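Local coordinates for protein beta-glucoside phosphorylase BglX (Unidentified, PDB 5VQE) that probably transfers glucose from beta-glucosides to phosphate as a family 3 beta-glucoside phosphorylase, and binds 2-deoxy-2-fluoroglucose in its pocket, at residues N142-M153 against V188-G199. Residues are numbered along the deposited sequence; the frame is centred on the assembly and turned at random.
Sequences NWTYEPIIDIDM and VLTTIKHFPGDG. With G2F (2-deoxy-2-fluoro-alpha-D-glucopyranose), chain B.
Trp143 and Leu189 pair in a parallel run, with Thr144 N donating to Leu189 O at 2.8 Å, and what follows illustrates how a barrel builds a sugar pocket. The indole NE1 of Trp143 makes a weak bond to Thr191 OG1, its stronger partner being Thr237 on strand 237-244, beside strand 191-195; that Thr191 hydroxyl donates in turn to Thr144 O. Tyr145 lays CE1 over the indole face, while its carbonyl O takes Lys193 NZ at 2.7 Å, nearly end-on. Glu146 bends at chi2 (-77°), and Lys193 NZ sits above its carboxylate plane, 3.3 Å from OE2 in a salt bridge; a water bridges the same two atoms. NZ thus shares its hydrogens among Tyr145 O, Glu146 OE2, the water and sugar O3 and O4. Glu146 O takes Thr191 N, the pairing now one residue out of step, and past the cis peptide before Pro147 it goes on through Ile149 N to Lys193 O, while Ile148 CG1 presses tightly on Lys193 CE. Asp150 holds His194 twice: OD2 offers its syn lone pair to ND1 at 2.7 Å, in the ring plane, and OD1 takes His194 N on one face and Asp198 N on the other. A leucine here would probably leave ND1 and both amides without their acceptor and let the imidazole turn away from sugar O3, which NE2 meets at 2.8 Å. Gly199 CA makes a CA-H...O contact with Ile151 O, where a CB would clash. Such neighbouring strands, joined through helix 169-184 and bearing ligand-binding residues at their C-terminal ends, typify the TIM-barrel domain of glycoside hydrolase family 3.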
loop_
_atom_site.group_PDB
_atom_site.type_symbol
_atom_site.label_atom_id
_atom_site.label_comp_id
_atom_site.label_asym_id
_atom_site.label_seq_id
_atom_site.Cartn_x
_atom_site.Cartn_y
_atom_site.Cartn_z
ATOM N N ASN A 142 7.071 10.012 -10.769
ATOM C CA ASN A 142 6.989 11.297 -10.085
ATOM C C ASN A 142 5.810 11.383 -9.123
ATOM O O ASN A 142 5.531 12.469 -8.603
ATOM C CB ASN A 142 6.934 12.447 -11.101
ATOM C CG ASN A 142 5.827 12.295 -12.128
ATOM O OD1 ASN A 142 4.709 11.872 -11.820
ATOM N ND2 ASN A 142 6.134 12.666 -13.371
ATOM N N TRP A 143 5.144 10.265 -8.839
ATOM C CA TRP A 143 3.936 10.254 -8.016
ATOM C C TRP A 143 3.846 8.890 -7.344
ATOM O O TRP A 143 3.677 7.883 -8.031
ATOM C CB TRP A 143 2.711 10.516 -8.887
ATOM C CG TRP A 143 1.420 10.784 -8.176
ATOM C CD1 TRP A 143 1.226 10.993 -6.837
ATOM C CD2 TRP A 143 0.134 10.889 -8.789
ATOM N NE1 TRP A 143 -0.112 11.220 -6.585
ATOM C CE2 TRP A 143 -0.798 11.160 -7.771
ATOM C CE3 TRP A 143 -0.321 10.779 -10.107
ATOM C CZ2 TRP A 143 -2.163 11.315 -8.034
ATOM C CZ3 TRP A 143 -1.672 10.926 -10.359
ATOM C CH2 TRP A 143 -2.570 11.206 -9.332
ATOM N N THR A 144 3.969 8.837 -6.024
ATOM C CA THR A 144 3.758 7.592 -5.297
ATOM C C THR A 144 2.385 7.641 -4.648
ATOM O O THR A 144 2.019 8.648 -4.030
ATOM C CB THR A 144 4.840 7.325 -4.250
ATOM O OG1 THR A 144 4.616 6.034 -3.678
ATOM C CG2 THR A 144 4.843 8.358 -3.137
ATOM N N TYR A 145 1.612 6.576 -4.845
ATOM C CA TYR A 145 0.277 6.467 -4.271
ATOM C C TYR A 145 0.384 6.056 -2.805
ATOM O O TYR A 145 -0.177 5.037 -2.397
ATOM C CB TYR A 145 -0.559 5.448 -5.049
ATOM C CG TYR A 145 -1.081 5.878 -6.401
ATOM C CD1 TYR A 145 -1.375 7.207 -6.683
ATOM C CD2 TYR A 145 -1.329 4.929 -7.388
ATOM C CE1 TYR A 145 -1.888 7.577 -7.913
ATOM C CE2 TYR A 145 -1.845 5.291 -8.614
ATOM C CZ TYR A 145 -2.126 6.608 -8.875
ATOM O OH TYR A 145 -2.641 6.944 -10.111
ATOM N N GLU A 146 1.146 6.813 -2.027
ATOM C CA GLU A 146 1.409 6.521 -0.625
ATOM C C GLU A 146 1.706 7.842 0.070
ATOM O O GLU A 146 2.112 8.808 -0.583
ATOM C CB GLU A 146 2.599 5.570 -0.464
ATOM C CG GLU A 146 2.715 4.440 -1.484
ATOM C CD GLU A 146 1.765 3.281 -1.252
ATOM O OE1 GLU A 146 1.256 3.116 -0.120
ATOM O OE2 GLU A 146 1.538 2.516 -2.222
ATOM N N PRO A 147 1.569 7.905 1.401
ATOM C CA PRO A 147 1.374 6.848 2.395
ATOM C C PRO A 147 -0.064 6.508 2.745
ATOM O O PRO A 147 -0.992 7.306 2.632
ATOM C CB PRO A 147 2.065 7.423 3.627
ATOM C CG PRO A 147 1.736 8.876 3.540
ATOM C CD PRO A 147 1.792 9.210 2.055
ATOM N N ILE A 148 -0.211 5.273 3.196
ATOM C CA ILE A 148 -1.467 4.770 3.729
ATOM C C ILE A 148 -1.624 5.278 5.153
ATOM O O ILE A 148 -0.789 4.992 6.020
ATOM C CB ILE A 148 -1.498 3.237 3.681
ATOM C CG1 ILE A 148 -1.570 2.785 2.218
ATOM C CG2 ILE A 148 -2.684 2.674 4.475
ATOM C CD1 ILE A 148 -1.319 1.324 2.015
ATOM N N ILE A 149 -2.693 6.033 5.393
ATOM C CA ILE A 149 -2.975 6.557 6.723
ATOM C C ILE A 149 -4.295 5.984 7.217
ATOM O O ILE A 149 -4.979 6.591 8.046
ATOM C CB ILE A 149 -2.976 8.098 6.734
ATOM C CG1 ILE A 149 -3.961 8.661 5.703
ATOM C CG2 ILE A 149 -1.565 8.609 6.497
ATOM C CD1 ILE A 149 -4.159 10.169 5.826
ATOM N N ASP A 150 -4.653 4.800 6.723
ATOM C CA ASP A 150 -5.701 4.018 7.359
ATOM C C ASP A 150 -5.265 3.604 8.757
ATOM O O ASP A 150 -4.074 3.476 9.049
ATOM C CB ASP A 150 -6.017 2.763 6.551
ATOM C CG ASP A 150 -6.481 3.070 5.145
ATOM O OD1 ASP A 150 -7.173 4.091 4.962
ATOM O OD2 ASP A 150 -6.165 2.270 4.235
ATOM N N ILE A 151 -6.252 3.385 9.621
ATOM C CA ILE A 151 -6.031 2.929 10.990
ATOM C C ILE A 151 -6.397 1.457 11.037
ATOM O O ILE A 151 -7.498 1.080 10.628
ATOM C CB ILE A 151 -6.879 3.735 11.993
ATOM C CG1 ILE A 151 -6.591 5.233 11.890
ATOM C CG2 ILE A 151 -6.636 3.244 13.413
ATOM C CD1 ILE A 151 -7.594 6.100 12.642
ATOM N N ASP A 152 -5.488 0.619 11.541
ATOM C CA ASP A 152 -5.735 -0.824 11.613
ATOM C C ASP A 152 -6.556 -1.159 12.862
ATOM O O ASP A 152 -6.143 -1.919 13.738
ATOM C CB ASP A 152 -4.413 -1.586 11.596
ATOM C CG ASP A 152 -4.578 -3.056 11.236
ATOM O OD1 ASP A 152 -5.572 -3.407 10.566
ATOM O OD2 ASP A 152 -3.693 -3.866 11.607
ATOM N N MET A 153 -7.757 -0.571 12.926
ATOM C CA MET A 153 -8.658 -0.838 14.041
ATOM C C MET A 153 -9.117 -2.289 14.043
ATOM O O MET A 153 -9.004 -2.985 15.059
ATOM C CB MET A 153 -9.882 0.076 13.979
ATOM C CG MET A 153 -9.663 1.509 14.331
ATOM S SD MET A 153 -11.248 2.355 14.550
ATOM C CE MET A 153 -10.674 4.031 14.840
ATOM N N VAL A 188 9.119 13.597 -5.580
ATOM C CA VAL A 188 8.020 12.692 -5.885
ATOM C C VAL A 188 6.808 13.115 -5.069
ATOM O O VAL A 188 6.891 13.251 -3.843
ATOM C CB VAL A 188 8.409 11.232 -5.596
ATOM C CG1 VAL A 188 7.202 10.304 -5.729
ATOM C CG2 VAL A 188 9.524 10.791 -6.551
ATOM N N LEU A 189 5.690 13.318 -5.752
ATOM C CA LEU A 189 4.438 13.646 -5.091
ATOM C C LEU A 189 3.949 12.463 -4.261
ATOM O O LEU A 189 4.135 11.298 -4.632
ATOM C CB LEU A 189 3.383 14.019 -6.129
ATOM C CG LEU A 189 3.703 15.151 -7.107
ATOM C CD1 LEU A 189 2.619 15.252 -8.187
ATOM C CD2 LEU A 189 3.853 16.469 -6.380
ATOM N N THR A 190 3.306 12.765 -3.133
ATOM C CA THR A 190 2.719 11.739 -2.284
ATOM C C THR A 190 1.195 11.796 -2.318
ATOM O O THR A 190 0.589 12.784 -2.748
ATOM C CB THR A 190 3.194 11.866 -0.831
ATOM O OG1 THR A 190 2.640 13.048 -0.244
ATOM C CG2 THR A 190 4.714 11.898 -0.752
ATOM N N THR A 191 0.589 10.704 -1.845
ATOM C CA THR A 191 -0.855 10.478 -1.901
ATOM C C THR A 191 -1.290 9.888 -0.574
ATOM O O THR A 191 -0.947 8.741 -0.276
ATOM C CB THR A 191 -1.216 9.502 -3.022
ATOM O OG1 THR A 191 -0.541 9.874 -4.224
ATOM C CG2 THR A 191 -2.740 9.465 -3.267
ATOM N N ILE A 192 -2.064 10.626 0.212
ATOM C CA ILE A 192 -2.648 10.029 1.408
ATOM C C ILE A 192 -3.906 9.260 1.023
ATOM O O ILE A 192 -4.754 9.762 0.273
ATOM C CB ILE A 192 -2.929 11.093 2.483
ATOM C CG1 ILE A 192 -3.740 12.276 1.931
ATOM C CG2 ILE A 192 -1.610 11.550 3.109
ATOM C CD1 ILE A 192 -4.093 13.327 3.006
ATOM N N LYS A 193 -4.014 8.026 1.523
ATOM C CA LYS A 193 -5.095 7.100 1.195
ATOM C C LYS A 193 -5.345 6.226 2.417
ATOM O O LYS A 193 -4.484 6.123 3.293
ATOM C CB LYS A 193 -4.743 6.257 -0.045
ATOM C CG LYS A 193 -3.581 5.275 0.139
ATOM C CD LYS A 193 -3.208 4.606 -1.188
ATOM C CE LYS A 193 -2.259 3.438 -0.995
ATOM N NZ LYS A 193 -1.737 2.875 -2.283
ATOM N N HIS A 194 -6.519 5.588 2.505
ATOM C CA HIS A 194 -7.628 5.604 1.548
ATOM C C HIS A 194 -8.820 6.373 2.143
ATOM O O HIS A 194 -9.441 5.911 3.091
ATOM C CB HIS A 194 -8.072 4.174 1.222
ATOM C CG HIS A 194 -6.976 3.290 0.704
ATOM N ND1 HIS A 194 -6.157 2.553 1.536
ATOM C CD2 HIS A 194 -6.579 3.007 -0.560
ATOM C CE1 HIS A 194 -5.296 1.862 0.806
ATOM N NE2 HIS A 194 -5.533 2.114 -0.469
ATOM N N PHE A 195 -9.126 7.527 1.604
ATOM C CA PHE A 195 -10.140 8.385 2.203
ATOM C C PHE A 195 -11.535 7.864 1.855
ATOM O O PHE A 195 -11.785 7.482 0.707
ATOM C CB PHE A 195 -9.952 9.810 1.700
ATOM C CG PHE A 195 -11.050 10.763 2.097
ATOM C CD1 PHE A 195 -12.104 11.012 1.240
ATOM C CD2 PHE A 195 -10.994 11.450 3.304
ATOM C CE1 PHE A 195 -13.107 11.894 1.591
ATOM C CE2 PHE A 195 -12.002 12.332 3.659
ATOM C CZ PHE A 195 -13.055 12.547 2.800
ATOM N N PRO A 196 -12.487 7.868 2.807
ATOM C CA PRO A 196 -12.516 8.441 4.155
ATOM C C PRO A 196 -11.952 7.572 5.275
ATOM O O PRO A 196 -12.092 7.951 6.439
ATOM C CB PRO A 196 -14.014 8.676 4.377
ATOM C CG PRO A 196 -14.641 7.548 3.690
ATOM C CD PRO A 196 -13.825 7.404 2.411
ATOM N N GLY A 197 -11.350 6.432 4.944
ATOM C CA GLY A 197 -10.584 5.694 5.925
ATOM C C GLY A 197 -10.912 4.223 6.022
ATOM O O GLY A 197 -11.981 3.845 6.511
ATOM N N ASP A 198 -9.990 3.370 5.584
ATOM C CA ASP A 198 -10.187 1.951 5.798
ATOM C C ASP A 198 -9.753 1.569 7.214
ATOM O O ASP A 198 -9.077 2.329 7.921
ATOM C CB ASP A 198 -9.424 1.131 4.762
ATOM C CG ASP A 198 -10.167 -0.137 4.374
ATOM O OD1 ASP A 198 -10.979 -0.621 5.197
ATOM O OD2 ASP A 198 -9.967 -0.632 3.243
ATOM N N GLY A 199 -10.169 0.374 7.633
ATOM C CA GLY A 199 -9.745 -0.202 8.891
ATOM C C GLY A 199 -10.827 -0.347 9.943
ATOM O O GLY A 199 -10.562 -0.961 10.982
HETATM C C1 G2F B . -6.901 1.217 -5.429
HETATM C C2 G2F B . -6.186 0.810 -4.100
HETATM C C3 G2F B . -5.029 1.822 -3.849
HETATM C C4 G2F B . -4.103 1.839 -5.105
HETATM C C5 G2F B . -4.974 2.226 -6.348
HETATM C C6 G2F B . -4.110 2.189 -7.672
HETATM O O3 G2F B . -4.248 1.321 -2.796
HETATM O O4 G2F B . -3.171 2.872 -4.924
HETATM O O5 G2F B . -5.991 1.250 -6.501
HETATM O O6 G2F B . -3.467 0.948 -7.745
HETATM F F2 G2F B . -7.056 0.876 -3.067
HETATM O O HOH W 1 -0.150 0.433 -1.835
#